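PDB 2JH3: ribosomal protein S2-related protein from Deinococcus radiodurans, which carries a 4Fe-4S cluster on a chelatase-like fold and probably acts as a sirohydrochlorin ferrochelatase. Local coordinates for residues Gly37-Asp42 / Val256-Ala261; Leu88-Gln93 / Arg108-Thr113. All coordinates share one frame; numbering follows the deposited sequence.

Contact 1 of 2, residues Gly37-Asp42 / Val256-Ala261; sequences GHLPYD and VVLALA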
ATOM      1  N   GLY A  37       5.954   4.636 -42.350  1.00 61.03           N
ATOM      2  CA  GLY A  37       7.100   4.059 -43.090  1.00 59.81           C
ATOM      3  C   GLY A  37       8.439   4.771 -42.910  1.00 59.35           C
ATOM      4  O   GLY A  37       9.480   4.266 -43.320  1.00 60.01           O
ATOM      5  N   HIS A  38       8.429   5.931 -42.263  1.00 58.10           N
ATOM      6  CA  HIS A  38       9.582   6.796 -42.238  1.00 56.51           C
ATOM      7  C   HIS A  38      10.395   6.572 -40.965  1.00 54.84           C
ATOM      8  O   HIS A  38      10.658   7.538 -40.221  1.00 55.79           O
ATOM      9  CB  HIS A  38       9.124   8.256 -42.341  1.00 58.06           C
ATOM     10  CG  HIS A  38       8.101   8.501 -43.422  1.00 62.08           C
ATOM     11  ND1 HIS A  38       8.400   8.454 -44.772  1.00 65.73           N
ATOM     12  CD2 HIS A  38       6.781   8.805 -43.345  1.00 65.31           C
ATOM     13  CE1 HIS A  38       7.306   8.703 -45.475  1.00 65.17           C
ATOM     14  NE2 HIS A  38       6.310   8.923 -44.634  1.00 66.53           N
ATOM     15  N   LEU A  39      10.791   5.318 -40.696  1.00 50.76           N
ATOM     16  CA  LEU A  39      11.730   5.020 -39.590  1.00 48.36           C
ATOM     17  C   LEU A  39      12.690   3.889 -39.950  1.00 45.27           C
ATOM     18  O   LEU A  39      12.248   2.836 -40.350  1.00 44.73           O
ATOM     19  CB  LEU A  39      10.988   4.663 -38.281  1.00 48.19           C
ATOM     20  CG  LEU A  39      11.822   4.783 -36.973  1.00 48.93           C
ATOM     21  CD1 LEU A  39      11.976   6.240 -36.590  1.00 46.89           C
ATOM     22  CD2 LEU A  39      11.207   4.031 -35.814  1.00 48.25           C
ATOM     23  N   PRO A  40      14.000   4.078 -39.746  1.00 42.20           N
ATOM     24  CA  PRO A  40      14.979   3.000 -39.899  1.00 40.85           C
ATOM     25  C   PRO A  40      15.054   1.969 -38.742  1.00 38.92           C
ATOM     26  O   PRO A  40      16.095   1.280 -38.596  1.00 40.16           O
ATOM     27  CB  PRO A  40      16.313   3.743 -39.986  1.00 40.70           C
ATOM     28  CG  PRO A  40      16.078   5.059 -39.436  1.00 40.64           C
ATOM     29  CD  PRO A  40      14.637   5.338 -39.340  1.00 42.62           C
ATOM     30  N   TYR A  41      13.968   1.828 -37.972  1.00 36.66           N
ATOM     31  CA  TYR A  41      13.914   0.915 -36.808  1.00 34.15           C
ATOM     32  C   TYR A  41      12.577   0.267 -36.828  1.00 32.34           C
ATOM     33  O   TYR A  41      11.594   0.912 -37.189  1.00 31.41           O
ATOM     34  CB  TYR A  41      14.129   1.720 -35.511  1.00 33.66           C
ATOM     35  CG  TYR A  41      15.533   2.215 -35.451  1.00 34.27           C
ATOM     36  CD1 TYR A  41      15.875   3.514 -35.851  1.00 33.06           C
ATOM     37  CD2 TYR A  41      16.541   1.350 -35.089  1.00 33.98           C
ATOM     38  CE1 TYR A  41      17.210   3.907 -35.863  1.00 32.48           C
ATOM     39  CE2 TYR A  41      17.841   1.752 -35.054  1.00 31.64           C
ATOM     40  CZ  TYR A  41      18.174   2.987 -35.490  1.00 32.44           C
ATOM     41  OH  TYR A  41      19.526   3.272 -35.427  1.00 37.56           O
ATOM     42  N   ASP A  42      12.521  -0.999 -36.442  1.00 31.17           N
ATOM     43  CA  ASP A  42      11.246  -1.738 -36.431  1.00 29.40           C
ATOM     44  C   ASP A  42      10.454  -1.692 -35.118  1.00 28.76           C
ATOM     45  O   ASP A  42       9.308  -2.161 -35.092  1.00 27.79           O
ATOM     46  CB  ASP A  42      11.519  -3.190 -36.808  1.00 30.36           C
ATOM     47  CG  ASP A  42      12.225  -3.256 -38.163  1.00 32.14           C
ATOM     48  OD1 ASP A  42      11.481  -3.126 -39.142  1.00 34.48           O
ATOM     49  OD2 ASP A  42      13.488  -3.276 -38.184  1.00 29.91           O
ATOM     50  N   VAL A 256      17.269  14.823 -33.605  1.00 29.50           N
ATOM     51  CA  VAL A 256      18.629  14.661 -33.082  1.00 29.68           C
ATOM     52  C   VAL A 256      18.909  13.209 -32.660  1.00 28.44           C
ATOM     53  O   VAL A 256      19.976  12.666 -32.916  1.00 28.53           O
ATOM     54  CB  VAL A 256      18.917  15.618 -31.860  1.00 28.03           C
ATOM     55  CG1 VAL A 256      20.322  15.498 -31.444  1.00 29.15           C
ATOM     56  CG2 VAL A 256      18.562  17.103 -32.205  1.00 30.16           C
ATOM     57  N   VAL A 257      17.954  12.615 -31.972  1.00 30.09           N
ATOM     58  CA  VAL A 257      18.025  11.194 -31.569  1.00 30.56           C
ATOM     59  C   VAL A 257      18.280  10.283 -32.766  1.00 29.97           C
ATOM     60  O   VAL A 257      19.150   9.405 -32.714  1.00 31.11           O
ATOM     61  CB  VAL A 257      16.721  10.789 -30.853  1.00 30.98           C
ATOM     62  CG1 VAL A 257      16.560   9.235 -30.774  1.00 31.39           C
ATOM     63  CG2 VAL A 257      16.667  11.397 -29.479  1.00 30.20           C
ATOM     64  N   LEU A 258      17.528  10.515 -33.836  1.00 31.48           N
ATOM     65  CA  LEU A 258      17.703   9.786 -35.123  1.00 31.95           C
ATOM     66  C   LEU A 258      19.108   9.927 -35.707  1.00 32.44           C
ATOM     67  O   LEU A 258      19.737   8.929 -36.120  1.00 33.37           O
ATOM     68  CB  LEU A 258      16.649  10.210 -36.133  1.00 32.44           C
ATOM     69  CG  LEU A 258      15.206   9.685 -35.973  1.00 34.61           C
ATOM     70  CD1 LEU A 258      14.316  10.167 -37.108  1.00 35.87           C
ATOM     71  CD2 LEU A 258      15.154   8.181 -35.929  1.00 37.98           C
ATOM     72  N   ALA A 259      19.634  11.159 -35.676  1.00 33.04           N
ATOM     73  CA  ALA A 259      20.985  11.441 -36.133  1.00 31.88           C
ATOM     74  C   ALA A 259      22.000  10.755 -35.294  1.00 31.73           C
ATOM     75  O   ALA A 259      22.966  10.194 -35.820  1.00 32.11           O
ATOM     76  CB  ALA A 259      21.229  12.970 -36.185  1.00 32.75           C
ATOM     77  N   LEU A 260      21.813  10.751 -33.984  1.00 31.12           N
ATOM     78  CA  LEU A 260      22.684   9.997 -33.091  1.00 31.96           C
ATOM     79  C   LEU A 260      22.660   8.490 -33.323  1.00 32.22           C
ATOM     80  O   LEU A 260      23.680   7.834 -33.317  1.00 32.76           O
ATOM     81  CB  LEU A 260      22.297  10.220 -31.604  1.00 31.33           C
ATOM     82  CG  LEU A 260      23.219  10.991 -30.709  1.00 32.34           C
ATOM     83  CD1 LEU A 260      22.543  11.141 -29.347  1.00 31.69           C
ATOM     84  CD2 LEU A 260      24.639  10.472 -30.584  1.00 32.89           C
ATOM     85  N   ALA A 261      21.476   7.935 -33.450  1.00 33.41           N
ATOM     86  CA  ALA A 261      21.316   6.502 -33.765  1.00 35.45           C
ATOM     87  C   ALA A 261      22.037   6.104 -35.049  1.00 37.40           C
ATOM     88  O   ALA A 261      22.649   5.042 -35.115  1.00 39.32           O
ATOM     89  CB  ALA A 261      19.788   6.133 -33.849  1.00 33.33           C
TER
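Tyr-41 reaches from the loop after helix 18-35 to Ala-261 on helix 253-262, and this is the tight part of the contact. Its hydroxyl oxygen OH lies 3.3 Å from CB of Ala-261, whose methyl stands obliquely to the ring, with CZ of Tyr-41 3.9 Å from that same CB. The ring gets there because CG of Tyr-41 is turned opposite the carbonyl carbon (chi1 -69°), which lets the long side chain span the gap to the helix. Alanine suits the place, since its single small methyl lets the phenol come close. Tyrosine suits the other side: its buried ring packs on Leu-6 and Thr-68, and its hydroxyl, the polar atom at this buried end, makes a weak hydrogen bond to Arg-265.

Toward the surface the packing slackens and becomes purely apolar. CD2 of Leu-258 meets CD1 of Leu-39 at 3.8 Å, the two side chains crossing obliquely, and CD of Pro-40 stands farther off, 4.5 Å from the same Leu-258 methyl. Both leucines also rest on Leu-30 of helix 18-35, which makes a small apolar cluster of loop and two helices. Pro-40 stiffens the exposed loop and lends one ring carbon to the edge of the contact. The loop between helix 18-35 and strand 43-48 thus meets a helix from the second CbiX region that covers the sheet of the first, Ala-261 itself touching Leu-6 and Thr-68, within the layered alpha/beta architecture of the chelatase superfamily.

Contact 2 of 2, residues Leu88-Gln93 / Arg108-Thr113; sequences LGLGHQ and RRVRYT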
ATOM      1  N   LEU A  88      23.315  -1.469 -17.523  1.00 28.99           N
ATOM      2  CA  LEU A  88      23.030  -2.197 -18.743  1.00 30.13           C
ATOM      3  C   LEU A  88      23.908  -3.411 -18.906  1.00 30.53           C
ATOM      4  O   LEU A  88      23.576  -4.274 -19.699  1.00 30.97           O
ATOM      5  CB  LEU A  88      23.211  -1.299 -19.963  1.00 29.46           C
ATOM      6  CG  LEU A  88      22.127  -0.463 -20.616  1.00 31.76           C
ATOM      7  CD1 LEU A  88      20.654  -0.843 -20.433  1.00 34.67           C
ATOM      8  CD2 LEU A  88      22.325   1.053 -20.469  1.00 28.68           C
ATOM      9  N   GLY A  89      25.056  -3.464 -18.229  1.00 31.43           N
ATOM     10  CA  GLY A  89      25.979  -4.601 -18.367  1.00 31.32           C
ATOM     11  C   GLY A  89      26.899  -4.521 -19.562  1.00 32.39           C
ATOM     12  O   GLY A  89      27.262  -5.549 -20.151  1.00 29.86           O
ATOM     13  N   LEU A  90      27.288  -3.301 -19.942  1.00 32.60           N
ATOM     14  CA  LEU A  90      28.029  -3.108 -21.201  1.00 33.13           C
ATOM     15  C   LEU A  90      29.526  -3.313 -21.100  1.00 33.78           C
ATOM     16  O   LEU A  90      30.185  -3.456 -22.146  1.00 35.30           O
ATOM     17  CB  LEU A  90      27.750  -1.710 -21.801  1.00 32.46           C
ATOM     18  CG  LEU A  90      26.311  -1.520 -22.183  1.00 31.97           C
ATOM     19  CD1 LEU A  90      26.145  -0.161 -22.808  1.00 33.43           C
ATOM     20  CD2 LEU A  90      25.865  -2.653 -23.131  1.00 31.81           C
ATOM     21  N   GLY A  91      30.070  -3.318 -19.887  1.00 34.58           N
ATOM     22  CA  GLY A  91      31.516  -3.526 -19.676  1.00 35.36           C
ATOM     23  C   GLY A  91      32.311  -2.372 -20.258  1.00 36.23           C
ATOM     24  O   GLY A  91      33.174  -2.569 -21.081  1.00 38.52           O
ATOM     25  N   HIS A  92      31.969  -1.161 -19.832  1.00 36.24           N
ATOM     26  CA  HIS A  92      32.544   0.081 -20.361  1.00 35.49           C
ATOM     27  C   HIS A  92      32.466   1.168 -19.324  1.00 34.53           C
ATOM     28  O   HIS A  92      31.458   1.327 -18.630  1.00 31.87           O
ATOM     29  CB  HIS A  92      31.812   0.528 -21.641  1.00 35.72           C
ATOM     30  CG  HIS A  92      32.448   1.726 -22.291  1.00 37.95           C
ATOM     31  ND1 HIS A  92      33.501   1.613 -23.184  1.00 40.52           N
ATOM     32  CD2 HIS A  92      32.239   3.056 -22.118  1.00 34.89           C
ATOM     33  CE1 HIS A  92      33.885   2.824 -23.553  1.00 39.02           C
ATOM     34  NE2 HIS A  92      33.140   3.709 -22.916  1.00 33.60           N
ATOM     35  N   GLN A  93      33.538   1.925 -19.193  1.00 34.65           N
ATOM     36  CA  GLN A  93      33.456   3.152 -18.449  1.00 35.39           C
ATOM     37  C   GLN A  93      34.200   4.262 -19.160  1.00 34.32           C
ATOM     38  O   GLN A  93      35.012   4.015 -20.036  1.00 34.43           O
ATOM     39  CB  GLN A  93      33.946   2.948 -17.023  1.00 35.69           C
ATOM     40  CG  GLN A  93      35.369   2.584 -16.968  1.00 38.88           C
ATOM     41  CD  GLN A  93      35.738   1.977 -15.633  0.75 40.78           C
ATOM     42  OE1 GLN A  93      34.974   2.091 -14.646  1.00 48.94           O
ATOM     43  NE2 GLN A  93      36.917   1.322 -15.582  1.00 46.55           N
ATOM     44  N   ARG A 108      22.317 -10.515 -28.687  1.00 44.63           N
ATOM     45  CA  ARG A 108      22.188  -9.241 -29.368  1.00 42.40           C
ATOM     46  C   ARG A 108      23.504  -8.489 -29.568  1.00 41.32           C
ATOM     47  O   ARG A 108      24.406  -8.531 -28.712  1.00 41.14           O
ATOM     48  CB  ARG A 108      21.232  -8.358 -28.581  1.00 42.76           C
ATOM     49  CG  ARG A 108      19.920  -9.054 -28.273  1.00 42.46           C
ATOM     50  CD  ARG A 108      18.940  -8.101 -27.693  1.00 42.16           C
ATOM     51  NE  ARG A 108      17.600  -8.658 -27.477  1.00 42.91           N
ATOM     52  CZ  ARG A 108      17.258  -9.446 -26.454  1.00 42.08           C
ATOM     53  NH1 ARG A 108      18.186  -9.844 -25.598  1.00 44.05           N
ATOM     54  NH2 ARG A 108      15.992  -9.871 -26.317  1.00 41.24           N
ATOM     55  N   ARG A 109      23.600  -7.829 -30.725  1.00 38.41           N
ATOM     56  CA  ARG A 109      24.550  -6.766 -30.940  1.00 36.70           C
ATOM     57  C   ARG A 109      23.942  -5.441 -30.491  1.00 33.47           C
ATOM     58  O   ARG A 109      22.962  -4.977 -31.034  1.00 31.99           O
ATOM     59  CB  ARG A 109      24.863  -6.660 -32.391  1.00 37.26           C
ATOM     60  CG  ARG A 109      26.024  -5.781 -32.687  1.00 39.58           C
ATOM     61  CD  ARG A 109      25.998  -5.470 -34.158  1.00 42.85           C
ATOM     62  NE  ARG A 109      27.158  -4.697 -34.589  1.00 49.25           N
ATOM     63  CZ  ARG A 109      27.182  -3.371 -34.765  1.00 51.71           C
ATOM     64  NH1 ARG A 109      26.098  -2.623 -34.525  1.00 53.05           N
ATOM     65  NH2 ARG A 109      28.308  -2.792 -35.204  1.00 51.34           N
ATOM     66  N   VAL A 110      24.568  -4.846 -29.501  1.00 30.20           N
ATOM     67  CA  VAL A 110      24.129  -3.612 -28.893  1.00 30.03           C
ATOM     68  C   VAL A 110      25.175  -2.545 -29.186  1.00 28.15           C
ATOM     69  O   VAL A 110      26.360  -2.742 -28.893  1.00 27.28           O
ATOM     70  CB  VAL A 110      24.065  -3.782 -27.343  1.00 28.95           C
ATOM     71  CG1 VAL A 110      23.448  -2.565 -26.692  1.00 28.71           C
ATOM     72  CG2 VAL A 110      23.302  -5.058 -26.991  1.00 30.96           C
ATOM     73  N   ARG A 111      24.703  -1.419 -29.689  1.00 27.82           N
ATOM     74  CA  ARG A 111      25.496  -0.175 -29.818  1.00 27.79           C
ATOM     75  C   ARG A 111      24.911   0.900 -28.886  1.00 25.54           C
ATOM     76  O   ARG A 111      23.749   1.282 -29.006  1.00 26.93           O
ATOM     77  CB  ARG A 111      25.454   0.294 -31.269  1.00 26.84           C
ATOM     78  CG  ARG A 111      26.389   1.399 -31.598  1.00 30.04           C
ATOM     79  CD  ARG A 111      26.462   1.583 -33.144  1.00 33.83           C
ATOM     80  NE  ARG A 111      26.197   2.983 -33.412  1.00 39.67           N
ATOM     81  CZ  ARG A 111      25.091   3.468 -33.961  1.00 42.47           C
ATOM     82  NH1 ARG A 111      24.105   2.684 -34.398  1.00 43.32           N
ATOM     83  NH2 ARG A 111      25.005   4.777 -34.078  1.00 43.24           N
ATOM     84  N   TYR A 112      25.739   1.339 -27.963  1.00 24.77           N
ATOM     85  CA  TYR A 112      25.450   2.385 -26.991  1.00 23.81           C
ATOM     86  C   TYR A 112      26.039   3.700 -27.485  1.00 23.44           C
ATOM     87  O   TYR A 112      27.260   3.816 -27.697  1.00 23.11           O
ATOM     88  CB  TYR A 112      26.024   1.981 -25.636  1.00 23.53           C
ATOM     89  CG  TYR A 112      25.801   2.957 -24.491  1.00 24.25           C
ATOM     90  CD1 TYR A 112      24.549   3.119 -23.918  1.00 26.43           C
ATOM     91  CD2 TYR A 112      26.844   3.714 -23.973  1.00 23.65           C
ATOM     92  CE1 TYR A 112      24.348   3.987 -22.852  1.00 25.82           C
ATOM     93  CE2 TYR A 112      26.635   4.594 -22.896  1.00 22.96           C
ATOM     94  CZ  TYR A 112      25.378   4.714 -22.348  1.00 22.68           C
ATOM     95  OH  TYR A 112      25.118   5.590 -21.305  1.00 24.50           O
ATOM     96  N   THR A 113      25.170   4.676 -27.743  1.00 25.03           N
ATOM     97  CA  THR A 113      25.626   5.946 -28.327  1.00 23.42           C
ATOM     98  C   THR A 113      26.008   6.980 -27.243  1.00 24.84           C
ATOM     99  O   THR A 113      25.794   6.796 -26.031  1.00 24.42           O
ATOM    100  CB  THR A 113      24.583   6.591 -29.257  1.00 24.60           C
ATOM    101  OG1 THR A 113      23.497   7.184 -28.503  1.00 21.00           O
ATOM    102  CG2 THR A 113      23.991   5.592 -30.237  1.00 21.73           C
TER
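A Schellman motif closes helix 78-88 where it faces strand 108-112: the helix end presents Leu-88, and the turn that follows places Leu-90. Gly-89, with positive phi, is the C-prime residue of the motif: Leu-90 N bonds to Pro-85 O and Gly-89 N to Arg-86 O. Glycine suits that position because, having no side chain, it adopts the left-handed conformation easily. The chain then brings Leu-90 against Tyr-112, their side chains crossing at about a right angle. Methyl CD1 of Leu-90 sits 3.5 Å from CB and 3.6 Å from CG of Tyr-112, so it touches the root of the ring, to which it stands obliquely. The other methyl, CD2 of Leu-90, lies 4.3 Å from CG1 of Val-110: one forked side chain thus serves two strand residues. Further along the ring, CD2 of Leu-88 approaches CE1 of Tyr-112 at 4.3 Å.

With CG of Tyr-112 opposite its backbone N (chi1 -179°), the ring extends from the strand toward helix 78-88, where it packs on Leu-84 and Pro-85 and its hydroxyl hydrogen-bonds to Thr-80 O. Tyrosine therefore joins an apolar ring to a satisfied polar end. Val-110 and Tyr-112 alternate with Arg-111, which points away from the loop. All four touching residues are buried, the end of a helix and the loop after it packing on a strand as part of the alpha/beta layering of a chelatase-like domain.

The centres of contacts 1 and 2 lie about 19 Å apart, and both involve the domain built on the mixed sheet 43-48, 5-10, 66-71, 108-112, 101-105. Along the chain, both segments of contact 2 fall between the two segments of contact 1. Contact 2 stays within the first CbiX region, whereas contact 1 joins that region to the second. They lie on opposite faces of the sheet: Val-110 and Tyr-112 point to loop 88-93, while Arg-111 points away from it and reaches the helix of contact 1. There Arg-111 NH2 is 2.6 Å from Ala-261 O, a probable hydrogen bond that gives this helix one more link, near its C-terminal end, away from the iron-sulfur cluster.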